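Local coordinates for WGR domain-containing protein (Bacteroides fragilis, PDB 2RA8) that is of unknown function but joins an N-terminal WGR domain to a leucine-rich-repeat domain, at residues A[158-163]-A[181-186]; A[199-204]-A[225-230]; A[143-148]-A[176-181]; A[205-210]-A[234-239]; A[126-131]-A[162-167]. All blocks are in the same frame, centred on the assembly; numbering follows the deposited sequence.

Contact 1. Residues A[158-163]-A[181-186]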
# COMPACT_ATOMS: atom_id res chain seq x y z
N TRP A 158 10.75 -6.92 -15.04
CA TRP A 158 10.78 -8.33 -15.43
C TRP A 158 9.52 -8.76 -16.16
O TRP A 158 9.38 -9.93 -16.54
CB TRP A 158 11.00 -9.23 -14.21
CG TRP A 158 12.36 -9.05 -13.60
CD1 TRP A 158 12.71 -8.16 -12.62
CD2 TRP A 158 13.56 -9.73 -13.98
NE1 TRP A 158 14.06 -8.25 -12.37
CE2 TRP A 158 14.61 -9.20 -13.19
CE3 TRP A 158 13.85 -10.73 -14.91
CZ2 TRP A 158 15.92 -9.64 -13.31
CZ3 TRP A 158 15.16 -11.17 -15.03
CH2 TRP A 158 16.18 -10.62 -14.23
N ILE A 159 8.59 -7.84 -16.34
CA ILE A 159 7.35 -8.16 -17.03
C ILE A 159 7.67 -8.31 -18.50
O ILE A 159 8.22 -7.41 -19.12
CB ILE A 159 6.31 -7.04 -16.83
CG1 ILE A 159 6.06 -6.84 -15.33
CG2 ILE A 159 4.99 -7.40 -17.52
CD1 ILE A 159 5.11 -5.69 -15.01
N GLU A 160 7.33 -9.47 -19.06
CA GLU A 160 7.59 -9.75 -20.47
C GLU A 160 6.36 -9.57 -21.34
O GLU A 160 5.47 -10.42 -21.37
CB GLU A 160 8.12 -11.18 -20.66
CG GLU A 160 9.46 -11.44 -19.97
CD GLU A 160 10.49 -10.37 -20.30
OE1 GLU A 160 10.66 -10.07 -21.50
OE2 GLU A 160 11.11 -9.84 -19.36
N GLN A 161 6.32 -8.46 -22.06
CA GLN A 161 5.20 -8.16 -22.93
C GLN A 161 5.41 -8.69 -24.33
O GLN A 161 6.41 -9.36 -24.60
CB GLN A 161 4.97 -6.64 -22.97
CG GLN A 161 4.75 -6.02 -21.59
CD GLN A 161 3.41 -6.39 -20.98
OE1 GLN A 161 2.88 -7.47 -21.24
NE2 GLN A 161 2.86 -5.50 -20.16
N VAL A 162 4.47 -8.39 -25.22
CA VAL A 162 4.55 -8.82 -26.61
C VAL A 162 3.93 -7.72 -27.42
O VAL A 162 3.56 -6.68 -26.88
CB VAL A 162 3.75 -10.12 -26.86
CG1 VAL A 162 4.36 -11.28 -26.09
CG2 VAL A 162 2.30 -9.91 -26.44
N ASP A 163 3.81 -7.91 -28.73
CA ASP A 163 3.18 -6.90 -29.56
C ASP A 163 1.70 -6.97 -29.23
O ASP A 163 1.06 -7.98 -29.47
CB ASP A 163 3.41 -7.21 -31.03
CG ASP A 163 2.61 -6.31 -31.95
OD1 ASP A 163 2.28 -5.17 -31.55
OD2 ASP A 163 2.33 -6.74 -33.09
N GLY A 181 4.48 -2.58 -17.47
CA GLY A 181 5.55 -3.46 -17.91
C GLY A 181 5.78 -3.12 -19.38
O GLY A 181 4.82 -3.05 -20.14
N THR A 182 7.03 -2.92 -19.78
CA THR A 182 7.29 -2.54 -21.17
C THR A 182 8.32 -3.32 -21.95
O THR A 182 8.60 -3.00 -23.11
CB THR A 182 7.66 -1.05 -21.24
OG1 THR A 182 8.71 -0.78 -20.30
CG2 THR A 182 6.45 -0.18 -20.89
N ASN A 183 8.91 -4.35 -21.34
CA ASN A 183 9.89 -5.17 -22.05
C ASN A 183 9.28 -5.81 -23.29
O ASN A 183 8.33 -6.59 -23.19
CB ASN A 183 10.43 -6.30 -21.15
CG ASN A 183 11.31 -5.79 -20.02
OD1 ASN A 183 11.73 -6.56 -19.15
ND2 ASN A 183 11.60 -4.49 -20.03
N ASN A 184 9.82 -5.47 -24.46
CA ASN A 184 9.33 -6.03 -25.73
C ASN A 184 7.89 -5.68 -26.01
O ASN A 184 7.17 -6.44 -26.66
CB ASN A 184 9.48 -7.56 -25.74
CG ASN A 184 10.93 -8.01 -25.69
OD1 ASN A 184 11.27 -8.98 -25.01
ND2 ASN A 184 11.79 -7.32 -26.43
N LEU A 185 7.44 -4.53 -25.52
CA LEU A 185 6.07 -4.10 -25.72
C LEU A 185 5.91 -3.28 -26.97
O LEU A 185 6.81 -2.56 -27.37
CB LEU A 185 5.59 -3.26 -24.52
CG LEU A 185 4.28 -2.48 -24.70
CD1 LEU A 185 3.12 -3.45 -24.88
CD2 LEU A 185 4.03 -1.57 -23.52
N SER A 186 4.75 -3.41 -27.60
CA SER A 186 4.44 -2.62 -28.79
C SER A 186 2.94 -2.51 -28.87
O SER A 186 2.24 -3.39 -28.37
CB SER A 186 4.98 -3.28 -30.06
OG SER A 186 4.79 -2.43 -31.18
O HOH W 1 8.72 -4.62 -18.32
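Gln-161 binds 181-186 through two hydrogen bonds. Its backbone N donates to Asn-183 O at 3.0 Å, and its side-chain NE2 donates to Gly-181 O at 3.1 Å. The second bond is fairly straight (159°); Gly-181 O lies in the plane of the Gln-161 amide, whereas NE2 sits above the Gly-181 carbonyl plane. The Gln-161 chain bends at chi2 (-71°), and its CG lies against Gly-181 O; Gln-161 CB rests on Leu-185 CB at 3.8 Å. Next to this, Ile-159 CD1 packs on Gly-181 CA (3.7 Å). A water joins the backbones by donating to Ile-159 O (2.9 Å) and accepting from Asn-183 N (3.0 Å). Asn-183 O belongs to a type II turn from Thr-182 to Leu-185, closed by Leu-185 N to Thr-182 O; Gly-181 O lies just before it. These are loops of a leucine-rich-repeat domain: 158-163 leads toward helix 165-169, and the loop 181-186 leaves strand 176-180. Farther out, Gln-161 OE1 takes a weak hydrogen bond from Trp-146 NE1. The bond from NE2 and the weaker one to OE1 would together limit rotation of the buried amide.

Contact 2. Residues A[199-204]-A[225-230]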
# COMPACT_ATOMS: atom_id res chain seq x y z
N GLU A 199 -2.42 5.04 -20.57
CA GLU A 199 -1.42 5.19 -19.53
C GLU A 199 -0.52 4.00 -19.56
O GLU A 199 -0.98 2.86 -19.57
CB GLU A 199 -2.06 5.28 -18.14
CG GLU A 199 -1.07 5.07 -16.97
CD GLU A 199 -1.67 5.43 -15.61
OE1 GLU A 199 -2.88 5.17 -15.40
OE2 GLU A 199 -0.93 5.95 -14.75
N ILE A 200 0.79 4.25 -19.60
CA ILE A 200 1.75 3.17 -19.63
C ILE A 200 2.69 3.33 -18.45
O ILE A 200 3.33 4.37 -18.27
CB ILE A 200 2.54 3.17 -20.95
CG1 ILE A 200 1.56 3.02 -22.14
CG2 ILE A 200 3.54 2.03 -20.95
CD1 ILE A 200 2.23 3.06 -23.51
N ILE A 201 2.73 2.30 -17.62
CA ILE A 201 3.58 2.27 -16.42
C ILE A 201 4.80 1.46 -16.78
O ILE A 201 4.69 0.29 -17.19
CB ILE A 201 2.82 1.62 -15.25
CG1 ILE A 201 1.55 2.43 -14.97
CG2 ILE A 201 3.69 1.60 -13.99
CD1 ILE A 201 0.53 1.69 -14.10
N SER A 202 5.97 1.98 -16.53
CA SER A 202 7.21 1.38 -17.02
C SER A 202 8.30 1.65 -16.03
O SER A 202 8.34 2.77 -15.43
CB SER A 202 7.59 2.04 -18.32
OG SER A 202 8.69 1.46 -18.93
N GLY A 203 9.27 0.72 -15.97
CA GLY A 203 10.55 0.99 -15.22
C GLY A 203 11.63 1.58 -16.13
O GLY A 203 12.65 2.05 -15.69
N GLY A 204 11.36 1.65 -17.42
CA GLY A 204 12.21 2.39 -18.28
C GLY A 204 11.55 2.34 -19.65
O GLY A 204 11.58 1.33 -20.34
N VAL A 225 -0.63 9.30 -20.06
CA VAL A 225 0.32 9.27 -18.97
C VAL A 225 1.35 8.23 -19.29
O VAL A 225 1.03 7.06 -19.53
CB VAL A 225 -0.36 8.92 -17.63
CG1 VAL A 225 0.70 8.68 -16.55
CG2 VAL A 225 -1.26 10.07 -17.20
N LEU A 226 2.61 8.65 -19.31
CA LEU A 226 3.72 7.76 -19.61
C LEU A 226 4.77 7.82 -18.54
O LEU A 226 5.24 8.91 -18.19
CB LEU A 226 4.38 8.15 -20.95
CG LEU A 226 3.53 8.16 -22.23
CD1 LEU A 226 4.36 8.72 -23.38
CD2 LEU A 226 3.05 6.74 -22.54
N TYR A 227 5.14 6.67 -18.01
CA TYR A 227 6.20 6.60 -17.00
C TYR A 227 7.52 6.48 -17.76
O TYR A 227 7.69 5.58 -18.58
CB TYR A 227 6.02 5.36 -16.10
CG TYR A 227 4.99 5.53 -15.00
CD1 TYR A 227 3.67 5.90 -15.29
CD2 TYR A 227 5.34 5.34 -13.66
CE1 TYR A 227 2.73 6.08 -14.28
CE2 TYR A 227 4.41 5.51 -12.64
CZ TYR A 227 3.12 5.89 -12.96
OH TYR A 227 2.21 6.10 -11.96
N VAL A 228 8.45 7.40 -17.49
CA VAL A 228 9.74 7.40 -18.17
C VAL A 228 10.65 6.30 -17.66
O VAL A 228 11.25 5.56 -18.45
CB VAL A 228 10.47 8.74 -17.99
CG1 VAL A 228 11.81 8.71 -18.74
CG2 VAL A 228 9.60 9.88 -18.50
N GLY A 229 10.78 6.19 -16.35
CA GLY A 229 11.64 5.17 -15.78
C GLY A 229 13.10 5.52 -15.99
O GLY A 229 13.42 6.64 -16.39
N VAL A 230 14.00 4.57 -15.76
CA VAL A 230 15.43 4.85 -15.90
C VAL A 230 16.14 4.05 -16.97
O VAL A 230 15.62 3.06 -17.48
CB VAL A 230 16.15 4.64 -14.55
CG1 VAL A 230 15.73 5.74 -13.58
CG2 VAL A 230 15.79 3.28 -13.98
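The Tyr-227 ring has Ile-201 over one face: CG2 stands 4.1 Å from the ring centroid, 11° off the normal, a CH-pi contact, and Ile-201 CG1 approaches Tyr-227 CE1. At the ring edge, Glu-199 OE2 comes near the plane, 3.7 Å from CE1, with the carboxylate turned 38° against the ring. The Tyr-227 and Ile-201 side chains lie side by side, pointing the same way, as do those of Glu-199 and Val-225; on the other sheet face Ile-200 CD1 meets Leu-226 CD2 at 3.9 Å. Strands 197-201 and 223-227, whose ends meet here, are parallel neighbours, the two strands of a beta-alpha-beta unit whose helix is 207-215, within the parallel sheet of the leucine-rich repeats. Ile-200 is held by both its backbone groups: N to Val-225 O (2.8 Å) and O from Tyr-227 N (2.9 Å). Beyond the strands the chains stay close, with Gly-204 CA 3.8 Å from Gly-229 CA, and Val-230 N donates to Gly-203 O (2.9 Å). Ser-202 OG accepts from Gly-204 N (3.1 Å), an ST turn, and is also hydrogen-bonded to Thr-182 OG1. Ser-202 N and O and Tyr-227 O are buried with no partner in the model.

Contact 3. Residues A[143-148]-A[176-181]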
# COMPACT_ATOMS: atom_id res chain seq x y z
N GLY A 143 -12.58 -1.18 -21.40
CA GLY A 143 -11.40 -0.87 -20.63
C GLY A 143 -10.50 -2.08 -20.50
O GLY A 143 -10.98 -3.19 -20.29
N LEU A 144 -9.19 -1.87 -20.62
CA LEU A 144 -8.21 -2.94 -20.51
C LEU A 144 -7.01 -2.51 -19.70
O LEU A 144 -6.37 -1.50 -20.01
CB LEU A 144 -7.73 -3.37 -21.91
CG LEU A 144 -6.52 -4.32 -21.95
CD1 LEU A 144 -6.87 -5.63 -21.25
CD2 LEU A 144 -6.12 -4.58 -23.40
N PHE A 145 -6.71 -3.27 -18.65
CA PHE A 145 -5.55 -2.99 -17.81
C PHE A 145 -4.72 -4.23 -17.99
O PHE A 145 -4.99 -5.26 -17.39
CB PHE A 145 -5.96 -2.84 -16.33
CG PHE A 145 -4.81 -2.57 -15.37
CD1 PHE A 145 -3.51 -2.38 -15.83
CD2 PHE A 145 -5.06 -2.52 -14.01
CE1 PHE A 145 -2.47 -2.14 -14.92
CE2 PHE A 145 -4.02 -2.28 -13.09
CZ PHE A 145 -2.72 -2.09 -13.55
N TRP A 146 -3.71 -4.11 -18.84
CA TRP A 146 -2.82 -5.21 -19.19
C TRP A 146 -1.52 -5.22 -18.40
O TRP A 146 -0.72 -4.29 -18.51
CB TRP A 146 -2.50 -5.13 -20.70
CG TRP A 146 -1.75 -6.31 -21.25
CD1 TRP A 146 -0.42 -6.57 -21.11
CD2 TRP A 146 -2.31 -7.40 -21.98
NE1 TRP A 146 -0.10 -7.76 -21.72
CE2 TRP A 146 -1.24 -8.29 -22.27
CE3 TRP A 146 -3.59 -7.72 -22.44
CZ2 TRP A 146 -1.43 -9.48 -22.98
CZ3 TRP A 146 -3.78 -8.90 -23.15
CH2 TRP A 146 -2.70 -9.77 -23.42
N GLY A 147 -1.30 -6.27 -17.61
CA GLY A 147 -0.07 -6.36 -16.84
C GLY A 147 -0.14 -5.93 -15.38
O GLY A 147 0.83 -5.40 -14.85
N ASP A 148 -1.27 -6.16 -14.73
CA ASP A 148 -1.41 -5.76 -13.33
C ASP A 148 -0.67 -6.76 -12.47
O ASP A 148 -1.28 -7.60 -11.80
CB ASP A 148 -2.88 -5.69 -12.96
CG ASP A 148 -3.11 -5.15 -11.55
OD1 ASP A 148 -2.24 -4.41 -11.05
OD2 ASP A 148 -4.16 -5.45 -10.97
N ASN A 176 -10.33 3.03 -22.67
CA ASN A 176 -9.41 3.21 -21.55
C ASN A 176 -8.37 2.11 -21.56
O ASN A 176 -8.68 0.95 -21.30
CB ASN A 176 -10.21 3.19 -20.24
CG ASN A 176 -9.36 3.52 -19.02
OD1 ASN A 176 -9.88 3.69 -17.92
ND2 ASN A 176 -8.05 3.60 -19.21
N LEU A 177 -7.12 2.46 -21.85
CA LEU A 177 -6.03 1.49 -21.94
C LEU A 177 -4.95 1.79 -20.94
O LEU A 177 -4.43 2.91 -20.89
CB LEU A 177 -5.41 1.52 -23.34
CG LEU A 177 -4.91 0.26 -24.05
CD1 LEU A 177 -3.90 0.72 -25.07
CD2 LEU A 177 -4.29 -0.75 -23.11
N LYS A 178 -4.60 0.78 -20.16
CA LYS A 178 -3.58 0.91 -19.14
C LYS A 178 -2.72 -0.32 -19.26
O LYS A 178 -3.23 -1.44 -19.25
CB LYS A 178 -4.24 0.98 -17.78
CG LYS A 178 -3.32 1.19 -16.59
CD LYS A 178 -4.19 1.40 -15.36
CE LYS A 178 -3.39 1.55 -14.10
NZ LYS A 178 -4.33 1.78 -12.96
N ILE A 179 -1.41 -0.10 -19.37
CA ILE A 179 -0.43 -1.18 -19.51
C ILE A 179 0.71 -0.98 -18.53
O ILE A 179 1.24 0.12 -18.38
CB ILE A 179 0.17 -1.19 -20.94
CG1 ILE A 179 -0.95 -1.25 -22.00
CG2 ILE A 179 1.10 -2.38 -21.10
CD1 ILE A 179 -0.44 -0.89 -23.40
N LYS A 180 1.10 -2.06 -17.85
CA LYS A 180 2.20 -2.00 -16.89
C LYS A 180 3.23 -3.02 -17.32
O LYS A 180 2.89 -4.18 -17.50
CB LYS A 180 1.68 -2.34 -15.48
CG LYS A 180 2.75 -2.36 -14.40
CD LYS A 180 2.12 -2.59 -13.03
CE LYS A 180 3.19 -2.73 -11.95
NZ LYS A 180 2.61 -2.77 -10.58
N GLY A 181 4.48 -2.58 -17.47
CA GLY A 181 5.55 -3.46 -17.91
C GLY A 181 5.78 -3.12 -19.38
O GLY A 181 4.82 -3.05 -20.14
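Lys-178 lays its fully extended side chain across one face of the Phe-145 ring. CD sits over the centre, 3.9 Å from the centroid and 10° off the ring normal, a CH-pi contact; NZ lies farther along, 4.4 Å from the centroid and 24° off the normal, a cation-pi contact. The opposite face is met, toward its rim, by CB of Asp-148, and Lys-180 CB comes to the edge. Backbone hydrogen bonds form an unbroken parallel ladder: Leu-144 N to Asn-176 O, Lys-178 N to Leu-144 O, Trp-146 N to Lys-178 O (2.7 Å), and Lys-180 N to Trp-146 O. Lys-178 O, besides its bond from Trp-146 N, receives a CA-H...O contact from Phe-145 CA (3.1 Å). The two short strands run only 4° from parallel and, with helix 165-169, make a beta-alpha-beta unit of the leucine-rich-repeat sheet. Phe-145 and Lys-178 stand on the sheet face away from the helices, the concave one in such folds. Looser apolar contacts lie on the other face, where Leu-144 CD2 meets Leu-177 CD2 at 4.3 Å and Trp-146 CB meets Ile-179 CG1 at 4.4 Å; the indole of Trp-146 leads away from strand 176-180 to pack on Ile-127 and Ile-131 of helix 125-132. At the C-terminal ends of the strands, Gly-147 O lies against the aliphatic chain of Lys-180 (3.2 Å from CB), Asp-148 OD1 is 5.1 Å from Lys-180 NZ without touching it, and Asp-148 OD2 forms a salt bridge with Lys-82.

Contact 4. Residues A[205-210]-A[234-239]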
# COMPACT_ATOMS: atom_id res chain seq x y z
N LEU A 205 11.10 3.47 -20.12
CA LEU A 205 10.20 3.39 -21.29
C LEU A 205 11.03 3.43 -22.58
O LEU A 205 11.72 4.42 -22.85
CB LEU A 205 9.10 4.46 -21.25
CG LEU A 205 8.04 4.42 -22.40
CD1 LEU A 205 6.78 3.57 -22.07
CD2 LEU A 205 7.59 5.96 -22.57
N PRO A 206 10.93 2.30 -23.40
CA PRO A 206 11.71 2.24 -24.64
C PRO A 206 11.24 3.24 -25.67
O PRO A 206 10.08 3.64 -25.67
CB PRO A 206 11.50 0.80 -25.12
CG PRO A 206 11.23 0.04 -23.86
CD PRO A 206 10.32 0.99 -23.11
N ASP A 207 12.14 3.65 -26.56
CA ASP A 207 11.79 4.60 -27.61
C ASP A 207 10.78 3.98 -28.57
O ASP A 207 10.01 4.68 -29.21
CB ASP A 207 13.04 5.03 -28.39
CG ASP A 207 13.81 6.15 -27.71
OD1 ASP A 207 14.97 6.41 -28.10
OD2 ASP A 207 13.25 6.77 -26.78
N SER A 208 10.79 2.65 -28.66
CA SER A 208 9.86 1.95 -29.54
C SER A 208 8.43 2.23 -29.15
O SER A 208 7.57 2.40 -30.01
CB SER A 208 10.12 0.44 -29.52
OG SER A 208 10.24 -0.03 -28.19
N VAL A 209 8.17 2.29 -27.86
CA VAL A 209 6.83 2.57 -27.37
C VAL A 209 6.40 3.97 -27.75
O VAL A 209 5.28 4.18 -28.25
CB VAL A 209 6.76 2.41 -25.83
CG1 VAL A 209 5.38 2.80 -25.33
CG2 VAL A 209 7.09 0.97 -25.45
N VAL A 210 7.27 4.95 -27.52
CA VAL A 210 6.94 6.32 -27.87
C VAL A 210 6.69 6.45 -29.36
O VAL A 210 5.79 7.19 -29.79
CB VAL A 210 8.07 7.29 -27.47
CG1 VAL A 210 7.70 8.71 -27.84
CG2 VAL A 210 8.33 7.20 -25.97
N GLY A 234 15.35 0.12 -19.32
CA GLY A 234 14.60 0.34 -20.54
C GLY A 234 14.65 1.71 -21.17
O GLY A 234 14.62 1.81 -22.40
N PHE A 235 14.72 2.78 -20.37
CA PHE A 235 14.76 4.12 -20.95
C PHE A 235 16.06 4.30 -21.68
O PHE A 235 17.12 3.89 -21.19
CB PHE A 235 14.60 5.20 -19.88
CG PHE A 235 14.52 6.60 -20.44
CD1 PHE A 235 13.63 6.91 -21.46
CD2 PHE A 235 15.34 7.61 -19.94
CE1 PHE A 235 13.56 8.20 -21.97
CE2 PHE A 235 15.26 8.90 -20.44
CZ PHE A 235 14.37 9.19 -21.46
N ASP A 236 16.00 4.92 -22.85
CA ASP A 236 17.20 5.12 -23.65
C ASP A 236 17.97 6.38 -23.36
O ASP A 236 18.97 6.67 -24.02
CB ASP A 236 16.86 5.02 -25.14
CG ASP A 236 16.30 3.65 -25.51
OD1 ASP A 236 16.89 2.64 -25.08
OD2 ASP A 236 15.27 3.59 -26.22
N GLY A 237 17.52 7.16 -22.38
CA GLY A 237 18.23 8.37 -22.00
C GLY A 237 17.94 9.68 -22.71
O GLY A 237 18.30 10.74 -22.21
N ASP A 238 17.30 9.64 -23.88
CA ASP A 238 17.01 10.87 -24.61
C ASP A 238 15.60 11.35 -24.35
O ASP A 238 14.63 10.77 -24.84
CB ASP A 238 17.24 10.65 -26.12
CG ASP A 238 16.81 11.84 -26.96
OD1 ASP A 238 17.00 13.00 -26.52
OD2 ASP A 238 16.28 11.63 -28.08
N MSE A 239 15.49 12.43 -23.59
CA MSE A 239 14.21 13.00 -23.22
C MSE A 239 13.52 13.76 -24.33
O MSE A 239 12.31 14.03 -24.24
CB MSE A 239 14.39 13.93 -22.03
CG MSE A 239 14.73 13.21 -20.72
SE MSE A 239 13.19 12.26 -20.02
CE MSE A 239 12.16 13.75 -19.32
O HOH W 2 13.55 5.52 -24.50
O HOH W 3 14.99 7.86 -25.02
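Asp-236 reaches across to Asp-207 with its whole side chain. CB lies 3.8 Å from Asp-207 OD1; CG, set beside the backbone N of Asp-236 (chi1 -61°), follows over the other carboxyl group. At the tip, OD2 accepts from Asp-207 N (3.1 Å, 152° at the hydrogen), met nearly along its own C-O axis. The same OD2 is 3.4 Å from Asp-207 OD1, a close pair of like charges whose carboxylate planes stand 71° apart. The N-H gripped here belongs to the first turn of helix 207-215, just after Pro-206 at the N-cap position; this is the helix of a beta-alpha-beta unit in the leucine-rich-repeat domain, and its N-terminal end may partly offset the repulsion between the acids. Water also bridges the segments: one molecule lies 2.7 Å from Leu-205 O and 2.6 Å from Asp-207 OD2, hydrogen-bonded to both, and accepts from Asp-236 N at 3.0 Å. Leu-205 O is further met by the rim of the Phe-235 ring, CD1 being 3.4 Å away with the oxygen in the ring plane, and by the C-H of Phe-235 CA. A second water links Asp-207 OD2 to Asp-238 O, 2.9 Å from the latter.

Contact 5. Residues A[126-131]-A[162-167]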
# COMPACT_ATOMS: atom_id res chain seq x y z
N ASP A 126 0.41 -16.27 -25.07
CA ASP A 126 -0.80 -17.09 -25.03
C ASP A 126 -2.02 -16.23 -24.86
O ASP A 126 -3.06 -16.49 -25.46
CB ASP A 126 -0.74 -18.09 -23.87
CG ASP A 126 0.04 -19.33 -24.21
OD1 ASP A 126 1.13 -19.20 -24.81
OD2 ASP A 126 -0.42 -20.43 -23.86
N ILE A 127 -1.88 -15.21 -24.02
CA ILE A 127 -2.97 -14.30 -23.73
C ILE A 127 -3.27 -13.45 -24.95
O ILE A 127 -4.42 -13.34 -25.37
CB ILE A 127 -2.61 -13.39 -22.54
CG1 ILE A 127 -2.03 -14.25 -21.38
CG2 ILE A 127 -3.82 -12.61 -22.08
CD1 ILE A 127 -2.97 -15.33 -20.87
N ALA A 128 -2.24 -12.85 -25.53
CA ALA A 128 -2.45 -12.03 -26.72
C ALA A 128 -3.05 -12.86 -27.84
O ALA A 128 -4.01 -12.44 -28.49
CB ALA A 128 -1.14 -11.41 -27.17
N ASP A 129 -2.48 -14.05 -28.07
CA ASP A 129 -2.95 -14.95 -29.11
C ASP A 129 -4.35 -15.43 -28.83
O ASP A 129 -5.21 -15.44 -29.73
CB ASP A 129 -2.02 -16.16 -29.24
CG ASP A 129 -0.70 -15.82 -29.91
OD1 ASP A 129 -0.13 -14.75 -29.61
OD2 ASP A 129 -0.22 -16.64 -30.73
N GLY A 130 -4.59 -15.82 -27.58
CA GLY A 130 -5.91 -16.28 -27.20
C GLY A 130 -6.98 -15.24 -27.48
O GLY A 130 -8.05 -15.56 -28.00
N ILE A 131 -6.71 -13.98 -27.13
CA ILE A 131 -7.68 -12.92 -27.36
C ILE A 131 -7.90 -12.71 -28.85
O ILE A 131 -9.03 -12.65 -29.32
CB ILE A 131 -7.23 -11.59 -26.70
CG1 ILE A 131 -7.38 -11.69 -25.17
CG2 ILE A 131 -8.07 -10.42 -27.24
CD1 ILE A 131 -6.70 -10.54 -24.40
N VAL A 162 4.47 -8.39 -25.22
CA VAL A 162 4.55 -8.82 -26.61
C VAL A 162 3.93 -7.72 -27.42
O VAL A 162 3.56 -6.68 -26.88
CB VAL A 162 3.75 -10.12 -26.86
CG1 VAL A 162 4.36 -11.28 -26.09
CG2 VAL A 162 2.30 -9.91 -26.44
N ASP A 163 3.81 -7.91 -28.73
CA ASP A 163 3.18 -6.90 -29.56
C ASP A 163 1.70 -6.97 -29.23
O ASP A 163 1.06 -7.98 -29.47
CB ASP A 163 3.41 -7.21 -31.03
CG ASP A 163 2.61 -6.31 -31.95
OD1 ASP A 163 2.28 -5.17 -31.55
OD2 ASP A 163 2.33 -6.74 -33.09
N LEU A 164 1.15 -5.91 -28.64
CA LEU A 164 -0.27 -5.93 -28.30
C LEU A 164 -1.15 -5.28 -29.34
O LEU A 164 -2.35 -5.14 -29.14
CB LEU A 164 -0.51 -5.24 -26.95
CG LEU A 164 0.08 -5.86 -25.67
CD1 LEU A 164 -0.43 -5.07 -24.44
CD2 LEU A 164 -0.33 -7.31 -25.55
N SER A 165 -0.58 -4.87 -30.47
CA SER A 165 -1.41 -4.24 -31.49
C SER A 165 -2.54 -5.14 -31.94
O SER A 165 -3.65 -4.66 -32.21
CB SER A 165 -0.57 -3.83 -32.70
OG SER A 165 -1.37 -3.15 -33.66
N PRO A 166 -2.30 -6.45 -32.04
CA PRO A 166 -3.40 -7.33 -32.47
C PRO A 166 -4.50 -7.43 -31.44
O PRO A 166 -5.67 -7.64 -31.79
CB PRO A 166 -2.71 -8.66 -32.71
CG PRO A 166 -1.34 -8.25 -33.15
CD PRO A 166 -1.01 -7.16 -32.15
N VAL A 167 -4.13 -7.31 -30.17
CA VAL A 167 -5.10 -7.38 -29.08
C VAL A 167 -5.95 -6.13 -29.09
O VAL A 167 -7.16 -6.21 -28.92
CB VAL A 167 -4.39 -7.52 -27.71
CG1 VAL A 167 -5.40 -7.39 -26.57
CG2 VAL A 167 -3.70 -8.88 -27.63
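In the helix that brings Ala-128 against Val-167, Gly-130 N donates to Asp-126 O at 2.7 Å, a backbone bond of the ordinary helical kind. On the other segment Ser-165 N donates to Asp-163 OD1 (3.1 Å, 162° at the hydrogen). This capping bond, made as the chain enters helix 165-169, reaches the oxygen from well above the carboxylate plane. Between the two segments the contact is apolar. Val-167 forks over helix 125-132. CG1 is anti to its backbone N (chi1 172°) and meets Ile-131 CD1 at 4.0 Å. CG2, beside that N, presses on Ala-128, 3.5 Å from CA and 3.6 Å from CB. Ala-128, with only a methyl, is consistent with this close approach, and it is flanked there by Val-162 CG2 at 3.8 Å as well, with Leu-164 CD2 more loosely at 4.5 Å. Ala-128 thus sits where the loop and the following helix both touch one helical turn. This packs helix 125-132 against the start of helix 165-169, on the side of the leucine-rich-repeat sheet that carries the helices; Leu-164 and Val-167 also touch Trp-146 of strand 143-146. Nearby, Gly-130 O accepts from Asn-134 ND2 and Ser-165 OG is hydrogen-bonded to Lys-190 NZ. No hydrogen bond crosses from one segment to the other, so their direct contact rests on the fit of methyl groups, while each backbone is ordered by bonds of its own.

In the fold
From the N terminus, contact 5 opens at 126-131, then contact 3 on strand 143-146 and contact 1 at 158-163. Contact 5 closes at 162-167, overlapping the residues where contact 1 opens; contact 3 then closes at 176-181, and contact 1 at 181-186, sharing Gly-181. Contact 3 crosses both others, and Trp-146 ties its sheet to the helices of contact 5 and to Gln-161 of contact 1. Contacts 2 and 4 come after these three and cross each other: contact 2 pairs strands 197-201 and 223-227, and contact 4 ties the start of helix 207-215 to loop 234-239. Strands 176-180 and 197-201 are sheet neighbours, linking contacts 3 and 2; Thr-182 carries contact 1 to Ser-202 and Pro-206.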